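Local structure of StiE protein (Stigmatella aurantiaca, 6ECX) at residues A[215-220]-A[307-312]; A[235-240]-A[313-318]; A[102-107]-A[129-134]; A[80-85]-A[228-233]. The protein belongs to a modular polyketide synthase, and the portion described is its O-methyltransferase domain, which binds S-adenosylmethionine and probably methylates a polyketide intermediate. All coordinates share one frame; numbering follows the deposited sequence.

Contact 1 of 4, residues A[215-220]-A[307-312]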
loop_
_atom_site.group_PDB
_atom_site.type_symbol
_atom_site.label_atom_id
_atom_site.label_comp_id
_atom_site.label_asym_id
_atom_site.label_seq_id
_atom_site.Cartn_x
_atom_site.Cartn_y
_atom_site.Cartn_z
ATOM N N GLU A 215 -14.873 -8.746 -7.665
ATOM C CA GLU A 215 -14.792 -9.714 -8.752
ATOM C C GLU A 215 -13.586 -9.452 -9.635
ATOM O O GLU A 215 -12.955 -10.390 -10.130
ATOM C CB GLU A 215 -16.079 -9.678 -9.577
ATOM C CG GLU A 215 -16.039 -10.563 -10.803
ATOM C CD GLU A 215 -17.425 -10.869 -11.330
ATOM O OE1 GLU A 215 -17.730 -12.063 -11.561
ATOM O OE2 GLU A 215 -18.214 -9.914 -11.490
ATOM N N GLN A 216 -13.234 -8.183 -9.820
ATOM C CA GLN A 216 -12.098 -7.854 -10.669
ATOM C C GLN A 216 -10.787 -8.229 -10.003
ATOM O O GLN A 216 -9.929 -8.851 -10.638
ATOM C CB GLN A 216 -12.136 -6.375 -11.029
ATOM C CG GLN A 216 -13.142 -6.085 -12.113
ATOM C CD GLN A 216 -13.251 -4.605 -12.384
ATOM O OE1 GLN A 216 -13.321 -3.805 -11.456
ATOM N NE2 GLN A 216 -13.257 -4.232 -13.660
ATOM N N TRP A 217 -10.618 -7.888 -8.719
ATOM C CA TRP A 217 -9.458 -8.381 -7.972
ATOM C C TRP A 217 -9.397 -9.904 -7.990
ATOM O O TRP A 217 -8.324 -10.489 -8.164
ATOM C CB TRP A 217 -9.487 -7.909 -6.517
ATOM C CG TRP A 217 -9.126 -6.453 -6.277
ATOM C CD1 TRP A 217 -9.936 -5.488 -5.753
ATOM C CD2 TRP A 217 -7.863 -5.819 -6.526
ATOM N NE1 TRP A 217 -9.262 -4.289 -5.664
ATOM C CE2 TRP A 217 -7.992 -4.462 -6.139
ATOM C CE3 TRP A 217 -6.643 -6.256 -7.050
ATOM C CZ2 TRP A 217 -6.945 -3.544 -6.257
ATOM C CZ3 TRP A 217 -5.597 -5.339 -7.164
ATOM C CH2 TRP A 217 -5.758 -3.999 -6.769
ATOM N N ASN A 218 -10.538 -10.559 -7.751
ATOM C CA ASN A 218 -10.599 -12.017 -7.758
ATOM C C ASN A 218 -10.107 -12.590 -9.088
ATOM O O ASN A 218 -9.328 -13.549 -9.109
ATOM C CB ASN A 218 -12.034 -12.479 -7.458
ATOM C CG ASN A 218 -12.101 -13.964 -7.134
ATOM O OD1 ASN A 218 -11.083 -14.639 -7.214
ATOM N ND2 ASN A 218 -13.281 -14.466 -6.759
ATOM N N LYS A 219 -10.538 -12.013 -10.211
ATOM C CA LYS A 219 -10.080 -12.521 -11.501
ATOM C C LYS A 219 -8.564 -12.411 -11.625
ATOM O O LYS A 219 -7.899 -13.344 -12.099
ATOM C CB LYS A 219 -10.786 -11.757 -12.626
ATOM C CG LYS A 219 -10.712 -12.434 -13.990
ATOM C CD LYS A 219 -11.680 -11.771 -14.965
ATOM C CE LYS A 219 -11.562 -12.361 -16.360
ATOM N NZ LYS A 219 -11.825 -13.828 -16.357
ATOM N N LEU A 220 -7.995 -11.289 -11.168
ATOM C CA LEU A 220 -6.547 -11.117 -11.207
ATOM C C LEU A 220 -5.841 -12.163 -10.361
ATOM O O LEU A 220 -4.825 -12.730 -10.782
ATOM C CB LEU A 220 -6.159 -9.722 -10.718
ATOM C CG LEU A 220 -6.504 -8.569 -11.667
ATOM C CD1 LEU A 220 -6.285 -7.248 -10.953
ATOM C CD2 LEU A 220 -5.643 -8.665 -12.910
ATOM N N LYS A 307 -15.538 -16.184 -1.512
ATOM C CA LYS A 307 -16.015 -16.289 -0.140
ATOM C C LYS A 307 -15.215 -15.375 0.779
ATOM O O LYS A 307 -15.785 -14.675 1.622
ATOM C CB LYS A 307 -15.939 -17.747 0.319
ATOM C CG LYS A 307 -16.767 -18.091 1.543
ATOM C CD LYS A 307 -16.694 -19.591 1.830
ATOM C CE LYS A 307 -17.297 -19.951 3.185
ATOM N NZ LYS A 307 -16.916 -21.334 3.620
ATOM N N GLN A 308 -13.891 -15.328 0.592
ATOM C CA GLN A 308 -13.031 -14.515 1.446
ATOM C C GLN A 308 -13.228 -13.020 1.201
ATOM O O GLN A 308 -13.050 -12.214 2.121
ATOM C CB GLN A 308 -11.569 -14.914 1.211
ATOM C CG GLN A 308 -10.698 -14.911 2.447
ATOM C CD GLN A 308 -11.298 -15.707 3.599
ATOM O OE1 GLN A 308 -11.751 -16.837 3.423
ATOM N NE2 GLN A 308 -11.309 -15.107 4.787
ATOM N N PHE A 309 -13.578 -12.628 -0.027
ATOM C CA PHE A 309 -13.824 -11.220 -0.322
ATOM C C PHE A 309 -15.099 -10.704 0.339
ATOM O O PHE A 309 -15.278 -9.488 0.447
ATOM C CB PHE A 309 -13.919 -10.994 -1.834
ATOM C CG PHE A 309 -12.609 -10.638 -2.502
ATOM C CD1 PHE A 309 -11.977 -9.423 -2.236
ATOM C CD2 PHE A 309 -12.039 -11.494 -3.430
ATOM C CE1 PHE A 309 -10.782 -9.088 -2.867
ATOM C CE2 PHE A 309 -10.842 -11.167 -4.064
ATOM C CZ PHE A 309 -10.218 -9.958 -3.784
ATOM N N GLU A 310 -15.987 -11.595 0.768
ATOM C CA GLU A 310 -17.221 -11.214 1.442
ATOM C C GLU A 310 -17.105 -11.282 2.958
ATOM O O GLU A 310 -18.080 -11.003 3.654
ATOM C CB GLU A 310 -18.371 -12.113 0.977
ATOM C CG GLU A 310 -18.534 -12.179 -0.535
ATOM C CD GLU A 310 -19.423 -13.331 -0.985
ATOM O OE1 GLU A 310 -19.743 -14.215 -0.155
ATOM O OE2 GLU A 310 -19.799 -13.351 -2.179
ATOM N N GLN A 311 -15.947 -11.654 3.483
ATOM C CA GLN A 311 -15.732 -11.734 4.919
ATOM C C GLN A 311 -14.535 -10.899 5.336
ATOM O O GLN A 311 -13.723 -11.332 6.161
ATOM C CB GLN A 311 -15.552 -13.179 5.369
ATOM C CG GLN A 311 -16.851 -13.952 5.374
ATOM C CD GLN A 311 -16.630 -15.438 5.267
ATOM O OE1 GLN A 311 -15.499 -15.920 5.385
ATOM N NE2 GLN A 311 -17.707 -16.179 5.025
ATOM N N LEU A 312 -14.405 -9.694 4.769
ATOM C CA LEU A 312 -13.401 -8.750 5.243
ATOM C C LEU A 312 -13.568 -8.533 6.740
ATOM O O LEU A 312 -14.690 -8.423 7.246
ATOM C CB LEU A 312 -13.535 -7.406 4.520
ATOM C CG LEU A 312 -13.601 -7.379 2.997
ATOM C CD1 LEU A 312 -13.573 -5.951 2.517
ATOM C CD2 LEU A 312 -12.465 -8.179 2.368
#
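Asn218, whose CB lies beside Phe309, has its carboxamide held at both ends by helix 298-309: ND2 donates to Phe302 O, and OD1 accepts from Asn305 ND2. This is helix-helix packing in a Rossmann-like methyltransferase domain, where the ring of Phe309 fills the contact between helices 214-222 and 298-309 beside these polar links. Phe309 sends the far end of its ring against the helix backbone, so that CE2 lies 3.7 Å from Asn218 N and 3.8 Å from Asn218 CB. With its CG anti to the backbone N (chi1 -167°), Asn218 carries the amide beyond the ring to its polar partners. Trp217 instead turns its indole away toward strand 187-196, where NE1 donates to Phe194 O and Phe210 packs edge-to-face with the ring. That leaves the base of the tryptophan side chain for the apolar contact: Trp217 CB sits 3.5 Å from Phe309 CZ.

Contact 2 of 4, residues A[235-240]-A[313-318]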
loop_
_atom_site.group_PDB
_atom_site.type_symbol
_atom_site.label_atom_id
_atom_site.label_comp_id
_atom_site.label_asym_id
_atom_site.label_seq_id
_atom_site.Cartn_x
_atom_site.Cartn_y
_atom_site.Cartn_z
ATOM N N SER A 235 -10.830 1.012 6.561
ATOM C CA SER A 235 -11.474 2.219 6.032
ATOM C C SER A 235 -11.801 3.216 7.136
ATOM O O SER A 235 -11.572 4.430 6.986
ATOM C CB SER A 235 -12.759 1.851 5.282
ATOM O OG SER A 235 -12.496 0.982 4.194
ATOM N N ASN A 236 -12.351 2.721 8.250
ATOM C CA ASN A 236 -12.802 3.612 9.319
ATOM C C ASN A 236 -11.627 4.331 9.971
ATOM O O ASN A 236 -11.737 5.508 10.344
ATOM C CB ASN A 236 -13.586 2.818 10.365
ATOM C CG ASN A 236 -13.867 3.632 11.622
ATOM O OD1 ASN A 236 -14.767 4.462 11.639
ATOM N ND2 ASN A 236 -13.087 3.398 12.676
ATOM N N GLU A 237 -10.495 3.636 10.109
ATOM C CA GLU A 237 -9.351 4.192 10.813
ATOM C C GLU A 237 -8.513 5.083 9.913
ATOM O O GLU A 237 -7.886 6.034 10.394
ATOM C CB GLU A 237 -8.491 3.062 11.383
ATOM C CG GLU A 237 -9.187 2.294 12.516
ATOM C CD GLU A 237 -10.320 1.401 12.031
ATOM O OE1 GLU A 237 -10.245 0.915 10.882
ATOM O OE2 GLU A 237 -11.284 1.184 12.800
ATOM N N VAL A 238 -8.461 4.766 8.621
ATOM C CA VAL A 238 -7.837 5.670 7.665
ATOM C C VAL A 238 -8.639 6.964 7.574
ATOM O O VAL A 238 -8.078 8.070 7.591
ATOM C CB VAL A 238 -7.702 4.956 6.306
ATOM C CG1 VAL A 238 -7.559 5.952 5.185
ATOM C CG2 VAL A 238 -6.497 4.025 6.340
ATOM N N ALA A 239 -9.968 6.846 7.530
ATOM C CA ALA A 239 -10.821 8.037 7.519
ATOM C C ALA A 239 -10.670 8.830 8.815
ATOM O O ALA A 239 -10.726 10.065 8.805
ATOM C CB ALA A 239 -12.282 7.638 7.292
ATOM N N ASN A 240 -10.479 8.137 9.945
ATOM C CA ASN A 240 -10.190 8.838 11.195
ATOM C C ASN A 240 -8.913 9.663 11.085
ATOM O O ASN A 240 -8.797 10.726 11.707
ATOM C CB ASN A 240 -10.051 7.849 12.353
ATOM C CG ASN A 240 -11.372 7.274 12.808
ATOM O OD1 ASN A 240 -12.450 7.784 12.478
ATOM N ND2 ASN A 240 -11.295 6.204 13.592
ATOM N N THR A 313 -12.453 -8.486 7.453
ATOM C CA THR A 313 -12.514 -8.260 8.894
ATOM C C THR A 313 -12.374 -6.774 9.195
ATOM O O THR A 313 -11.363 -6.174 8.817
ATOM C CB THR A 313 -11.417 -9.028 9.607
ATOM O OG1 THR A 313 -11.493 -10.406 9.237
ATOM C CG2 THR A 313 -11.588 -8.891 11.115
ATOM N N PRO A 314 -13.340 -6.146 9.852
ATOM C CA PRO A 314 -13.129 -4.767 10.297
ATOM C C PRO A 314 -11.985 -4.695 11.299
ATOM O O PRO A 314 -11.880 -5.518 12.211
ATOM C CB PRO A 314 -14.471 -4.392 10.943
ATOM C CG PRO A 314 -15.430 -5.428 10.476
ATOM C CD PRO A 314 -14.641 -6.670 10.300
ATOM N N TYR A 315 -11.121 -3.691 11.114
ATOM C CA TYR A 315 -10.050 -3.417 12.070
ATOM C C TYR A 315 -10.545 -3.392 13.513
ATOM O O TYR A 315 -9.838 -3.838 14.425
ATOM C CB TYR A 315 -9.390 -2.078 11.753
ATOM C CG TYR A 315 -8.321 -1.704 12.750
ATOM C CD1 TYR A 315 -7.012 -2.126 12.566
ATOM C CD2 TYR A 315 -8.618 -0.933 13.878
ATOM C CE1 TYR A 315 -6.020 -1.791 13.462
ATOM C CE2 TYR A 315 -7.627 -0.594 14.790
ATOM C CZ TYR A 315 -6.326 -1.032 14.570
ATOM O OH TYR A 315 -5.322 -0.713 15.443
ATOM N N ALA A 316 -11.732 -2.828 13.750
ATOM C CA ALA A 316 -12.258 -2.768 15.111
ATOM C C ALA A 316 -12.491 -4.156 15.695
ATOM O O ALA A 316 -12.577 -4.295 16.919
ATOM C CB ALA A 316 -13.554 -1.948 15.155
ATOM N N GLU A 317 -12.577 -5.185 14.857
ATOM C CA GLU A 317 -12.738 -6.552 15.333
ATOM C C GLU A 317 -11.434 -7.335 15.288
ATOM O O GLU A 317 -11.442 -8.556 15.475
ATOM C CB GLU A 317 -13.823 -7.267 14.521
ATOM C CG GLU A 317 -15.234 -6.735 14.786
ATOM C CD GLU A 317 -16.292 -7.377 13.898
ATOM O OE1 GLU A 317 -15.960 -8.320 13.144
ATOM O OE2 GLU A 317 -17.458 -6.925 13.951
ATOM N N PHE A 318 -10.319 -6.659 15.052
ATOM C CA PHE A 318 -9.033 -7.303 14.844
ATOM C C PHE A 318 -8.201 -7.276 16.118
ATOM O O PHE A 318 -8.170 -6.269 16.836
ATOM C CB PHE A 318 -8.282 -6.600 13.722
ATOM C CG PHE A 318 -6.855 -7.028 13.589
ATOM C CD1 PHE A 318 -6.533 -8.237 12.992
ATOM C CD2 PHE A 318 -5.830 -6.204 14.038
ATOM C CE1 PHE A 318 -5.217 -8.629 12.856
ATOM C CE2 PHE A 318 -4.509 -6.582 13.901
ATOM C CZ PHE A 318 -4.201 -7.796 13.306
HETATM O O HOH W 1 -12.941 -0.678 11.967
#
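Glu237, on the first turns of helix 235-242, reaches from CB to its carboxylate across the side chain of Tyr315. The two belong to neighbouring elements of a Rossmann-like fold: the helix follows strand 226-233, while Tyr315 follows edge strand 313-314, which pairs with that same strand. Beyond CB, the CG of Glu237 already touches the ring, 3.5 Å from Tyr315 CD2. The chain then bends (chi2 72°), which folds the carboxylate back along the base of the tyrosine instead of letting it run straight out. Glu237 CD accordingly lies 3.4 Å from Tyr315 CD2, with the carboxylate and ring planes 40° apart. At the tip the two oxygens part company. OE1 presses on the aliphatic base of the tyrosine, 3.2 Å from Tyr315 CB. OE2 is the polar hub: Asn236 ND2 donates to it over 2.9 Å in a nearly straight bond (166°), coming from above the carboxylate plane. The ring itself lies against Val42 and Val79, and its OH is hydrogen-bonded to Glu75 OE2 on helix 64-80. OE2's second donor is a water, 2.6 Å from Glu237 OE2, which in turn accepts from Ala316 N at 3.0 Å.

Contact 3 of 4, residues A[102-107]-A[129-134]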
loop_
_atom_site.group_PDB
_atom_site.type_symbol
_atom_site.label_atom_id
_atom_site.label_comp_id
_atom_site.label_asym_id
_atom_site.label_seq_id
_atom_site.Cartn_x
_atom_site.Cartn_y
_atom_site.Cartn_z
ATOM N N ASP A 102 10.055 0.841 3.591
ATOM C CA ASP A 102 9.631 -0.524 3.909
ATOM C C ASP A 102 10.766 -1.524 3.706
ATOM O O ASP A 102 11.007 -2.387 4.560
ATOM C CB ASP A 102 8.421 -0.891 3.061
ATOM C CG ASP A 102 7.164 -0.177 3.513
ATOM O OD1 ASP A 102 6.821 -0.276 4.712
ATOM O OD2 ASP A 102 6.517 0.485 2.677
ATOM N N LEU A 103 11.503 -1.401 2.595
ATOM C CA LEU A 103 12.639 -2.293 2.359
ATOM C C LEU A 103 13.734 -2.083 3.385
ATOM O O LEU A 103 14.346 -3.047 3.861
ATOM C CB LEU A 103 13.212 -2.076 0.961
ATOM C CG LEU A 103 12.324 -2.496 -0.210
ATOM C CD1 LEU A 103 12.967 -2.095 -1.526
ATOM C CD2 LEU A 103 12.068 -3.984 -0.159
ATOM N N ILE A 104 14.024 -0.823 3.711
ATOM C CA ILE A 104 15.107 -0.534 4.647
ATOM C C ILE A 104 14.765 -1.050 6.048
ATOM O O ILE A 104 15.609 -1.644 6.734
ATOM C CB ILE A 104 15.394 0.974 4.648
ATOM C CG1 ILE A 104 16.116 1.376 3.340
ATOM C CG2 ILE A 104 16.159 1.364 5.910
ATOM C CD1 ILE A 104 16.221 2.875 3.139
ATOM N N ILE A 105 13.535 -0.801 6.503
ATOM C CA ILE A 105 13.118 -1.271 7.820
ATOM C C ILE A 105 13.195 -2.795 7.891
ATOM O O ILE A 105 13.698 -3.362 8.867
ATOM C CB ILE A 105 11.705 -0.752 8.142
ATOM C CG1 ILE A 105 11.752 0.755 8.412
ATOM C CG2 ILE A 105 11.101 -1.509 9.322
ATOM C CD1 ILE A 105 10.384 1.391 8.466
ATOM N N LEU A 106 12.703 -3.476 6.855
ATOM C CA LEU A 106 12.796 -4.933 6.819
ATOM C C LEU A 106 14.252 -5.386 6.837
ATOM O O LEU A 106 14.623 -6.281 7.606
ATOM C CB LEU A 106 12.069 -5.468 5.579
ATOM C CG LEU A 106 10.542 -5.338 5.626
ATOM C CD1 LEU A 106 9.924 -5.744 4.303
ATOM C CD2 LEU A 106 9.955 -6.214 6.746
ATOM N N GLY A 107 15.103 -4.739 6.033
ATOM C CA GLY A 107 16.501 -5.147 5.967
ATOM C C GLY A 107 17.262 -4.883 7.254
ATOM O O GLY A 107 18.135 -5.671 7.646
ATOM N N LYS A 129 18.476 4.369 -3.438
ATOM C CA LYS A 129 19.854 3.888 -3.450
ATOM C C LYS A 129 20.700 4.610 -2.411
ATOM O O LYS A 129 21.525 3.985 -1.731
ATOM C CB LYS A 129 20.460 4.049 -4.844
ATOM C CG LYS A 129 19.843 3.108 -5.883
ATOM C CD LYS A 129 20.459 3.320 -7.262
ATOM C CE LYS A 129 19.974 2.271 -8.249
ATOM N NZ LYS A 129 20.498 2.525 -9.626
ATOM N N GLN A 130 20.508 5.918 -2.264
ATOM C CA GLN A 130 21.330 6.656 -1.312
ATOM C C GLN A 130 20.999 6.241 0.115
ATOM O O GLN A 130 21.898 5.961 0.920
ATOM C CB GLN A 130 21.140 8.160 -1.499
ATOM C CG GLN A 130 21.744 9.007 -0.386
ATOM C CD GLN A 130 20.799 9.190 0.795
ATOM O OE1 GLN A 130 21.186 9.017 1.953
ATOM N NE2 GLN A 130 19.553 9.534 0.503
ATOM N N ARG A 131 19.707 6.209 0.448
ATOM C CA ARG A 131 19.297 5.827 1.795
ATOM C C ARG A 131 19.714 4.395 2.114
ATOM O O ARG A 131 20.089 4.097 3.253
ATOM C CB ARG A 131 17.787 5.986 1.955
ATOM C CG ARG A 131 17.260 7.439 1.862
ATOM C CD ARG A 131 15.730 7.447 2.080
ATOM N NE ARG A 131 15.366 7.198 3.480
ATOM C CZ ARG A 131 14.301 6.504 3.886
ATOM N NH1 ARG A 131 13.473 5.953 3.005
ATOM N NH2 ARG A 131 14.072 6.345 5.184
ATOM N N VAL A 132 19.658 3.494 1.126
ATOM C CA VAL A 132 20.081 2.111 1.371
ATOM C C VAL A 132 21.558 2.070 1.741
ATOM O O VAL A 132 21.962 1.400 2.705
ATOM C CB VAL A 132 19.780 1.217 0.150
ATOM C CG1 VAL A 132 20.607 -0.088 0.221
ATOM C CG2 VAL A 132 18.299 0.902 0.078
ATOM N N ARG A 133 22.388 2.807 1.002
ATOM C CA ARG A 133 23.818 2.724 1.256
ATOM C C ARG A 133 24.198 3.457 2.539
ATOM O O ARG A 133 25.088 2.997 3.269
ATOM C CB ARG A 133 24.602 3.255 0.047
ATOM C CG ARG A 133 26.043 3.631 0.371
ATOM C CD ARG A 133 26.885 3.906 -0.901
ATOM N NE ARG A 133 27.180 2.692 -1.663
ATOM C CZ ARG A 133 28.256 1.932 -1.479
ATOM N NH1 ARG A 133 29.154 2.257 -0.559
ATOM N NH2 ARG A 133 28.430 0.842 -2.216
ATOM N N THR A 134 23.533 4.583 2.834
ATOM C CA THR A 134 23.767 5.282 4.093
ATOM C C THR A 134 23.604 4.347 5.286
ATOM O O THR A 134 24.347 4.451 6.269
ATOM C CB THR A 134 22.808 6.467 4.209
ATOM O OG1 THR A 134 23.189 7.468 3.255
ATOM C CG2 THR A 134 22.840 7.064 5.618
#
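The guanidinium of Arg131 carries the CD1 methyl of Ile104 on one face, 4.1 Å above the plane and over its centre, while NH1 donates to His99 O and Ser101 OG. A bend at chi3 (73°) brings the flat group back over the isoleucine. The same methyl touches both ends of the arginine: besides lying against the guanidinium, Ile104 CD1 is 3.7 Å from Arg131 CB. The two side chains cross at about a right angle, with the CD1 methyl as the part of Ile104 that meets the arginine. The setting is the Rossmann-like sheet of a class I methyltransferase, strand order 3-2-1-4-5-7-6, where helices 101-109 and 122-134 are successive crossover helices of a beta-alpha-beta-alpha-beta run through strands 91-94, 114-119 and 141-145. His99 precedes the first helix and Ser101 begins it, beside Gly98 of the glycine-rich S-adenosylmethionine loop; through His99 O, Arg131 ties the second helix to the backbone of that loop, and through Ser101 OG to the start of the first helix. The next residue, Asp102, touches the cofactor and forms a salt bridge with Arg77. Closer to the sheet the contact is aliphatic. Ile104 CG1, anti to its own carbonyl carbon (chi1 -73°), lies 4.0 Å from Val132 CG2. Here the helices come close, with Ile104 CA 6.5 Å from Val132 CA, and Val132 also packs on Ile141.

Contact 4 of 4, residues A[80-85]-A[228-233]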
loop_
_atom_site.group_PDB
_atom_site.type_symbol
_atom_site.label_atom_id
_atom_site.label_comp_id
_atom_site.label_asym_id
_atom_site.label_seq_id
_atom_site.Cartn_x
_atom_site.Cartn_y
_atom_site.Cartn_z
ATOM N N LEU A 80 -0.693 -4.950 8.153
ATOM C CA LEU A 80 -0.305 -5.498 6.852
ATOM C C LEU A 80 0.550 -6.754 6.976
ATOM O O LEU A 80 0.421 -7.681 6.171
ATOM C CB LEU A 80 0.457 -4.447 6.044
ATOM C CG LEU A 80 -0.405 -3.476 5.245
ATOM C CD1 LEU A 80 0.368 -2.185 4.936
ATOM C CD2 LEU A 80 -0.817 -4.183 3.960
ATOM N N PHE A 81 1.466 -6.778 7.937
ATOM C CA PHE A 81 2.401 -7.887 8.096
ATOM C C PHE A 81 1.923 -8.911 9.120
ATOM O O PHE A 81 2.717 -9.741 9.550
ATOM C CB PHE A 81 3.776 -7.365 8.523
ATOM C CG PHE A 81 4.597 -6.795 7.401
ATOM C CD1 PHE A 81 5.504 -7.590 6.713
ATOM C CD2 PHE A 81 4.493 -5.452 7.065
ATOM C CE1 PHE A 81 6.279 -7.054 5.692
ATOM C CE2 PHE A 81 5.264 -4.907 6.057
ATOM C CZ PHE A 81 6.155 -5.699 5.363
ATOM N N ARG A 82 0.647 -8.849 9.532
ATOM C CA ARG A 82 0.159 -9.625 10.668
ATOM C C ARG A 82 0.479 -11.113 10.564
ATOM O O ARG A 82 0.683 -11.780 11.587
ATOM C CB ARG A 82 -1.361 -9.441 10.806
ATOM C CG ARG A 82 -2.153 -9.934 9.575
ATOM C CD ARG A 82 -3.579 -9.358 9.606
ATOM N NE ARG A 82 -4.344 -9.736 8.415
ATOM C CZ ARG A 82 -4.277 -9.099 7.245
ATOM N NH1 ARG A 82 -3.481 -8.040 7.094
ATOM N NH2 ARG A 82 -5.011 -9.515 6.222
ATOM N N ALA A 83 0.481 -11.664 9.365
ATOM C CA ALA A 83 0.591 -13.106 9.211
ATOM C C ALA A 83 1.973 -13.548 8.762
ATOM O O ALA A 83 2.212 -14.756 8.677
ATOM C CB ALA A 83 -0.457 -13.615 8.214
ATOM N N VAL A 84 2.898 -12.611 8.507
ATOM C CA VAL A 84 4.197 -12.937 7.912
ATOM C C VAL A 84 5.201 -13.262 9.011
ATOM O O VAL A 84 5.339 -12.519 9.990
ATOM C CB VAL A 84 4.711 -11.782 7.039
ATOM C CG1 VAL A 84 6.076 -12.120 6.460
ATOM C CG2 VAL A 84 3.704 -11.422 5.941
ATOM N N ASP A 85 5.917 -14.364 8.841
ATOM C CA ASP A 85 7.022 -14.728 9.724
ATOM C C ASP A 85 8.303 -14.393 8.974
ATOM O O ASP A 85 8.769 -15.175 8.143
ATOM C CB ASP A 85 6.964 -16.207 10.101
ATOM C CG ASP A 85 8.121 -16.633 11.009
ATOM O OD1 ASP A 85 9.006 -15.797 11.307
ATOM O OD2 ASP A 85 8.139 -17.815 11.442
ATOM N N LEU A 228 -6.571 -15.459 -1.949
ATOM C CA LEU A 228 -6.757 -14.523 -0.856
ATOM C C LEU A 228 -6.939 -15.302 0.440
ATOM O O LEU A 228 -7.884 -16.090 0.562
ATOM C CB LEU A 228 -7.985 -13.663 -1.132
ATOM C CG LEU A 228 -8.399 -12.706 -0.013
ATOM C CD1 LEU A 228 -7.252 -11.718 0.324
ATOM C CD2 LEU A 228 -9.666 -11.924 -0.457
ATOM N N VAL A 229 -6.046 -15.092 1.400
ATOM C CA VAL A 229 -6.126 -15.793 2.689
ATOM C C VAL A 229 -6.994 -15.031 3.683
ATOM O O VAL A 229 -7.861 -15.619 4.331
ATOM C CB VAL A 229 -4.708 -16.034 3.254
ATOM C CG1 VAL A 229 -4.779 -16.617 4.699
ATOM C CG2 VAL A 229 -3.914 -16.949 2.333
ATOM N N ASP A 230 -6.786 -13.710 3.821
ATOM C CA ASP A 230 -7.744 -12.884 4.551
ATOM C C ASP A 230 -7.446 -11.419 4.269
ATOM O O ASP A 230 -6.454 -11.075 3.615
ATOM C CB ASP A 230 -7.745 -13.152 6.057
ATOM C CG ASP A 230 -6.584 -12.523 6.762
ATOM O OD1 ASP A 230 -5.484 -12.496 6.182
ATOM O OD2 ASP A 230 -6.768 -12.051 7.901
ATOM N N ALA A 231 -8.318 -10.563 4.789
ATOM C CA ALA A 231 -8.288 -9.143 4.468
ATOM C C ALA A 231 -8.862 -8.363 5.642
ATOM O O ALA A 231 -9.883 -8.760 6.208
ATOM C CB ALA A 231 -9.081 -8.868 3.186
ATOM N N VAL A 232 -8.170 -7.299 6.043
ATOM C CA VAL A 232 -8.619 -6.408 7.109
ATOM C C VAL A 232 -9.036 -5.073 6.490
ATOM O O VAL A 232 -8.293 -4.485 5.692
ATOM C CB VAL A 232 -7.526 -6.219 8.178
ATOM C CG1 VAL A 232 -7.950 -5.162 9.204
ATOM C CG2 VAL A 232 -7.248 -7.554 8.906
ATOM N N ASP A 233 -10.217 -4.596 6.871
ATOM C CA ASP A 233 -10.778 -3.350 6.374
ATOM C C ASP A 233 -10.447 -2.255 7.385
ATOM O O ASP A 233 -10.991 -2.239 8.496
ATOM C CB ASP A 233 -12.283 -3.510 6.183
ATOM C CG ASP A 233 -12.939 -2.287 5.585
ATOM O OD1 ASP A 233 -12.274 -1.256 5.380
ATOM O OD2 ASP A 233 -14.151 -2.361 5.328
#
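Arg82 and Asp230 each place CG between their own backbone N and carbonyl carbon, with chi1 of 61° and 77°, and from there reach toward each other from opposite directions. The arginine then runs extended from CG to NE, spanning the gap between loop and strand. A salt bridge closes it: Arg82 NH2 donates to Asp230 OD1 over 3.0 Å, in a clearly bent bond. The second link, from Arg82 NE to Asp230 OD2 at 3.4 Å, is weak. The guanidinium and carboxylate planes stand 54° apart, so the pair falls well short of a flat two-pronged grip, and OD1 is approached from above the carboxylate plane. Asp230 is part of a classic beta bulge in strand 226-233 of the Rossmann-like sheet, where Val229 and Asp230 both face His289 on strand 283-292. Arg82 in turn sits within a type I turn from Phe81 to Val84, closed by Val84 N to Phe81 O at 3.1 Å, just after helix 64-80. Its charge has further partners: NH1 donates to Val79 O at the helix end and NH2 to Leu287 O, so several acceptors should limit the rotation of the group. One guanidinium face is covered by Val232 CG2, 3.6 Å above the plane and offset toward the rim; the same methyl is 3.7 Å from Arg82 NE.

From the N terminus, residues 80-85 come first, but contact 4 closes only at 228-233, a loop that takes in the first five strands of the sheet, from 91-94 to 187-196. Nested inside it, contact 3 joins two successive crossover helices. Residues 215-220 fall within that loop, yet their partners at 307-312 lie beyond it, so contacts 1 and 4 cross, touching through Phe309 and Leu228. Contact 2 opens after contact 4 has closed and crosses contact 1, because 313-318 directly follows 307-312. Thr313 pairs with strand 226-233, joining contacts 2 and 4 at the edge of the sheet; contacts 1 and 2 lie across the chain's centre from contact 3, which touches contact 4 through Leu106 and Phe81.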